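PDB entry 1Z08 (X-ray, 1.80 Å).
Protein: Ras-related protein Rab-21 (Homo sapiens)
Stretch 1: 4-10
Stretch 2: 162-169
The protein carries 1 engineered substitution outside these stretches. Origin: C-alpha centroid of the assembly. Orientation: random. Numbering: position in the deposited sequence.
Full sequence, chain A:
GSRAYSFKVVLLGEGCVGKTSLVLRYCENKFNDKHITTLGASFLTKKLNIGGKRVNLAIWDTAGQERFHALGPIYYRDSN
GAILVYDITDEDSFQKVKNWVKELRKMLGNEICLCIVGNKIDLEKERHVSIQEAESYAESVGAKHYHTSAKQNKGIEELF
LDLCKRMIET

Stretch 1, residues 4-10: AYSFKVV
Stretch 2 (162-169) DLCKRMIE

Residues 5-10 form an extended strand, with phi from -135° to -103° and psi from 117° to 144°. Residues 162-168 belong to a helix, with phi near -65° and psi near -40°. Its backbone hydrogen bonds include Met 167 N to Leu 163 O, 2.9 Å, and Ile 168 N to Cys 164 O, 2.9 Å. The axes approach to 10.0 Å, and their N-to-C directions make an angle of 114°. No hydrogen bond joins the stretches; apolar packing buries 349 Å², both sides summed.

Tyr 5 points toward the helix, with chi1 m and chi2 98°. Its CA lies 7.6 Å from Ile 168 CA. Ile 168 (chi1 m, chi2 t) sets CG1 over one ring face, 3.8 Å from the Tyr 5 ring centroid and almost on the normal. Its CG2 reaches Tyr 5 OH at 3.5 Å. The broad ring thus packs against a branched aliphatic side chain.

Ser 6 is exposed and out of reach. Phe 7 points toward the helix, with chi1 m and chi2 122°; its CA is 7.7 Å from Met 167 CA. Met 167 (m, t, m) lays CB over one ring face, 3.8 Å from the Phe 7 centroid. Its CE bends back to Phe 7 CB, 3.7 Å. Met 167 SD sits obliquely, 4.6 Å from the same centroid. Ile 168 CG1 meets the ring edge at Phe 7 CE1, 3.8 Å. The flat ring offers a face to the unbranched, buried Met 167 and an edge to Ile 168.

Lys 8 points away, all four chi angles t. Val 9 (chi1 t) is buried and points toward the helix. Its CG2 touches Met 167 CE at 3.8 Å. Its CG1 touches Leu 163 CD2, also at 3.8 Å. Leu 163 (t, p) starts sideways, but its end comes nearer. The two methyls of Val 9 face Leu 163 CD2 and Met 167 CE, and a short branched side chain suits this buried place.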

ATOM      1  N   ALA A   4       1.765  -3.190 -22.647  1.00 23.59           N
ATOM      2  CA  ALA A   4       0.621  -2.237 -22.729  1.00 23.25           C
ATOM      3  C   ALA A   4       0.646  -1.196 -21.610  1.00 23.02           C
ATOM      4  O   ALA A   4       0.422  -0.010 -21.864  1.00 23.01           O
ATOM      5  CB  ALA A   4      -0.705  -2.984 -22.735  1.00 23.69           C
ATOM      6  N   TYR A   5       0.914  -1.637 -20.379  1.00 22.47           N
ATOM      7  CA  TYR A   5       0.984  -0.723 -19.237  1.00 21.96           C
ATOM      8  C   TYR A   5       2.209  -0.960 -18.358  1.00 21.27           C
ATOM      9  O   TYR A   5       2.603  -2.101 -18.107  1.00 21.12           O
ATOM     10  CB  TYR A   5      -0.289  -0.805 -18.387  1.00 22.36           C
ATOM     11  CG  TYR A   5      -1.550  -0.398 -19.115  1.00 22.97           C
ATOM     12  CD1 TYR A   5      -2.392  -1.358 -19.675  1.00 23.50           C
ATOM     13  CD2 TYR A   5      -1.900   0.947 -19.247  1.00 23.62           C
ATOM     14  CE1 TYR A   5      -3.554  -0.992 -20.347  1.00 23.86           C
ATOM     15  CE2 TYR A   5      -3.060   1.325 -19.920  1.00 23.84           C
ATOM     16  CZ  TYR A   5      -3.881   0.349 -20.464  1.00 23.65           C
ATOM     17  OH  TYR A   5      -5.026   0.714 -21.130  1.00 24.14           O
ATOM     18  N   SER A   6       2.804   0.137 -17.899  1.00 20.36           N
ATOM     19  CA  SER A   6       3.933   0.089 -16.979  1.00 19.55           C
ATOM     20  C   SER A   6       3.708   1.117 -15.873  1.00 18.70           C
ATOM     21  O   SER A   6       3.632   2.319 -16.138  1.00 18.60           O
ATOM     22  CB  SER A   6       5.243   0.354 -17.726  1.00 19.68           C
ATOM     23  OG  SER A   6       6.367   0.003 -16.938  1.00 20.58           O
ATOM     24  N   PHE A   7       3.581   0.639 -14.638  1.00 17.62           N
ATOM     25  CA  PHE A   7       3.270   1.512 -13.508  1.00 16.66           C
ATOM     26  C   PHE A   7       4.287   1.400 -12.377  1.00 16.00           C
ATOM     27  O   PHE A   7       4.798   0.315 -12.096  1.00 15.76           O
ATOM     28  CB  PHE A   7       1.872   1.209 -12.951  1.00 16.68           C
ATOM     29  CG  PHE A   7       0.751   1.412 -13.941  1.00 16.36           C
ATOM     30  CD1 PHE A   7      -0.103   0.363 -14.257  1.00 16.27           C
ATOM     31  CD2 PHE A   7       0.540   2.653 -14.539  1.00 16.93           C
ATOM     32  CE1 PHE A   7      -1.150   0.537 -15.160  1.00 16.53           C
ATOM     33  CE2 PHE A   7      -0.504   2.840 -15.448  1.00 16.79           C
ATOM     34  CZ  PHE A   7      -1.353   1.779 -15.756  1.00 16.50           C
ATOM     35  N   LYS A   8       4.565   2.533 -11.736  1.00 15.38           N
ATOM     36  CA  LYS A   8       5.396   2.574 -10.536  1.00 14.95           C
ATOM     37  C   LYS A   8       4.517   2.749  -9.302  1.00 14.45           C
ATOM     38  O   LYS A   8       3.715   3.684  -9.229  1.00 14.35           O
ATOM     39  CB  LYS A   8       6.424   3.707 -10.619  1.00 14.98           C
ATOM     40  CG  LYS A   8       7.250   3.890  -9.348  1.00 14.98           C
ATOM     41  CD  LYS A   8       8.333   4.938  -9.522  1.00 15.34           C
ATOM     42  CE  LYS A   8       9.117   5.114  -8.235  1.00 16.51           C
ATOM     43  NZ  LYS A   8      10.251   6.066  -8.402  1.00 17.18           N
ATOM     44  N   VAL A   9       4.678   1.842  -8.342  1.00 14.12           N
ATOM     45  CA  VAL A   9       3.903   1.849  -7.105  1.00 13.97           C
ATOM     46  C   VAL A   9       4.861   1.864  -5.912  1.00 13.65           C
ATOM     47  O   VAL A   9       5.828   1.102  -5.876  1.00 13.42           O
ATOM     48  CB  VAL A   9       2.940   0.623  -7.046  1.00 14.04           C
ATOM     49  CG1 VAL A   9       2.269   0.506  -5.691  1.00 14.77           C
ATOM     50  CG2 VAL A   9       1.888   0.718  -8.152  1.00 14.26           C
ATOM     51  N   VAL A  10       4.601   2.748  -4.950  1.00 13.27           N
ATOM     52  CA  VAL A  10       5.435   2.859  -3.756  1.00 13.23           C
ATOM     53  C   VAL A  10       4.631   2.502  -2.502  1.00 13.04           C
ATOM     54  O   VAL A  10       3.480   2.911  -2.360  1.00 12.97           O
ATOM     55  CB  VAL A  10       6.084   4.278  -3.639  1.00 13.33           C
ATOM     56  CG1 VAL A  10       5.027   5.378  -3.541  1.00 13.50           C
ATOM     57  CG2 VAL A  10       7.058   4.353  -2.472  1.00 14.16           C
ATOM     58  N   ASP A 162      -7.083  -3.862  -8.047  1.00 15.27           N
ATOM     59  CA  ASP A 162      -7.883  -2.640  -8.045  1.00 15.18           C
ATOM     60  C   ASP A 162      -7.029  -1.405  -8.320  1.00 15.07           C
ATOM     61  O   ASP A 162      -7.444  -0.521  -9.068  1.00 14.73           O
ATOM     62  CB  ASP A 162      -8.648  -2.476  -6.728  1.00 15.30           C
ATOM     63  CG  ASP A 162      -9.802  -1.494  -6.846  1.00 15.34           C
ATOM     64  OD1 ASP A 162      -9.822  -0.498  -6.093  1.00 15.39           O
ATOM     65  OD2 ASP A 162     -10.684  -1.715  -7.704  1.00 15.67           O
ATOM     66  N   LEU A 163      -5.838  -1.354  -7.725  1.00 15.06           N
ATOM     67  CA  LEU A 163      -4.916  -0.239  -7.952  1.00 15.25           C
ATOM     68  C   LEU A 163      -4.540  -0.134  -9.428  1.00 15.43           C
ATOM     69  O   LEU A 163      -4.525   0.961  -9.988  1.00 15.17           O
ATOM     70  CB  LEU A 163      -3.668  -0.352  -7.059  1.00 15.20           C
ATOM     71  CG  LEU A 163      -2.553   0.705  -7.154  1.00 15.23           C
ATOM     72  CD1 LEU A 163      -3.046   2.128  -6.950  1.00 15.67           C
ATOM     73  CD2 LEU A 163      -1.457   0.393  -6.159  1.00 14.76           C
ATOM     74  N   CYS A 164      -4.263  -1.280 -10.047  1.00 16.01           N
ATOM     75  CA  CYS A 164      -3.949  -1.354 -11.476  1.00 16.70           C
ATOM     76  C   CYS A 164      -5.105  -0.859 -12.347  1.00 16.85           C
ATOM     77  O   CYS A 164      -4.887  -0.113 -13.302  1.00 17.18           O
ATOM     78  CB  CYS A 164      -3.564  -2.782 -11.868  1.00 16.65           C
ATOM     79  SG  CYS A 164      -1.927  -3.287 -11.308  1.00 18.00           S
ATOM     80  N   LYS A 165      -6.327  -1.277 -12.009  1.00 16.98           N
ATOM     81  CA  LYS A 165      -7.530  -0.834 -12.719  1.00 17.15           C
ATOM     82  C   LYS A 165      -7.686   0.680 -12.647  1.00 16.97           C
ATOM     83  O   LYS A 165      -7.995   1.324 -13.647  1.00 17.08           O
ATOM     84  CB  LYS A 165      -8.781  -1.496 -12.141  1.00 17.41           C
ATOM     85  CG  LYS A 165      -8.949  -2.960 -12.484  1.00 18.15           C
ATOM     86  CD  LYS A 165     -10.255  -3.472 -11.892  1.00 20.01           C
ATOM     87  CE  LYS A 165     -10.357  -4.982 -11.970  1.00 20.79           C
ATOM     88  NZ  LYS A 165     -11.582  -5.457 -11.269  1.00 21.75           N
ATOM     89  N   ARG A 166      -7.471   1.235 -11.457  1.00 16.81           N
ATOM     90  CA  ARG A 166      -7.582   2.674 -11.238  1.00 16.74           C
ATOM     91  C   ARG A 166      -6.475   3.457 -11.950  1.00 16.82           C
ATOM     92  O   ARG A 166      -6.713   4.566 -12.435  1.00 16.75           O
ATOM     93  CB  ARG A 166      -7.580   2.991  -9.742  1.00 16.71           C
ATOM     94  CG  ARG A 166      -8.802   2.491  -8.972  1.00 16.54           C
ATOM     95  CD  ARG A 166      -8.558   2.530  -7.463  1.00 16.46           C
ATOM     96  NE  ARG A 166      -8.252   3.883  -6.997  1.00 16.08           N
ATOM     97  CZ  ARG A 166      -7.512   4.171  -5.929  1.00 15.59           C
ATOM     98  NH1 ARG A 166      -6.972   3.201  -5.199  1.00 14.59           N
ATOM     99  NH2 ARG A 166      -7.294   5.437  -5.600  1.00 15.19           N
ATOM    100  N   MET A 167      -5.273   2.884 -12.015  1.00 16.99           N
ATOM    101  CA  MET A 167      -4.156   3.518 -12.731  1.00 17.36           C
ATOM    102  C   MET A 167      -4.332   3.477 -14.254  1.00 17.96           C
ATOM    103  O   MET A 167      -3.887   4.387 -14.961  1.00 18.07           O
ATOM    104  CB  MET A 167      -2.813   2.908 -12.320  1.00 17.29           C
ATOM    105  CG  MET A 167      -2.394   3.251 -10.892  1.00 17.04           C
ATOM    106  SD  MET A 167      -0.789   2.589 -10.389  1.00 16.86           S
ATOM    107  CE  MET A 167      -1.010   0.831 -10.663  1.00 16.60           C
ATOM    108  N   ILE A 168      -4.970   2.416 -14.748  1.00 18.67           N
ATOM    109  CA  ILE A 168      -5.324   2.304 -16.166  1.00 19.36           C
ATOM    110  C   ILE A 168      -6.384   3.352 -16.528  1.00 20.14           C
ATOM    111  O   ILE A 168      -6.337   3.942 -17.611  1.00 20.18           O
ATOM    112  CB  ILE A 168      -5.817   0.873 -16.529  1.00 19.34           C
ATOM    113  CG1 ILE A 168      -4.655  -0.126 -16.484  1.00 19.06           C
ATOM    114  CG2 ILE A 168      -6.480   0.840 -17.916  1.00 19.28           C
ATOM    115  CD1 ILE A 168      -5.085  -1.589 -16.473  1.00 19.25           C
ATOM    116  N   GLU A 169      -7.315   3.588 -15.604  1.00 20.98           N
ATOM    117  CA  GLU A 169      -8.418   4.528 -15.814  1.00 21.97           C
ATOM    118  C   GLU A 169      -8.022   6.001 -15.652  1.00 22.59           C
ATOM    119  O   GLU A 169      -8.804   6.894 -15.989  1.00 23.11           O
ATOM    120  CB  GLU A 169      -9.595   4.178 -14.894  1.00 21.90           C
TER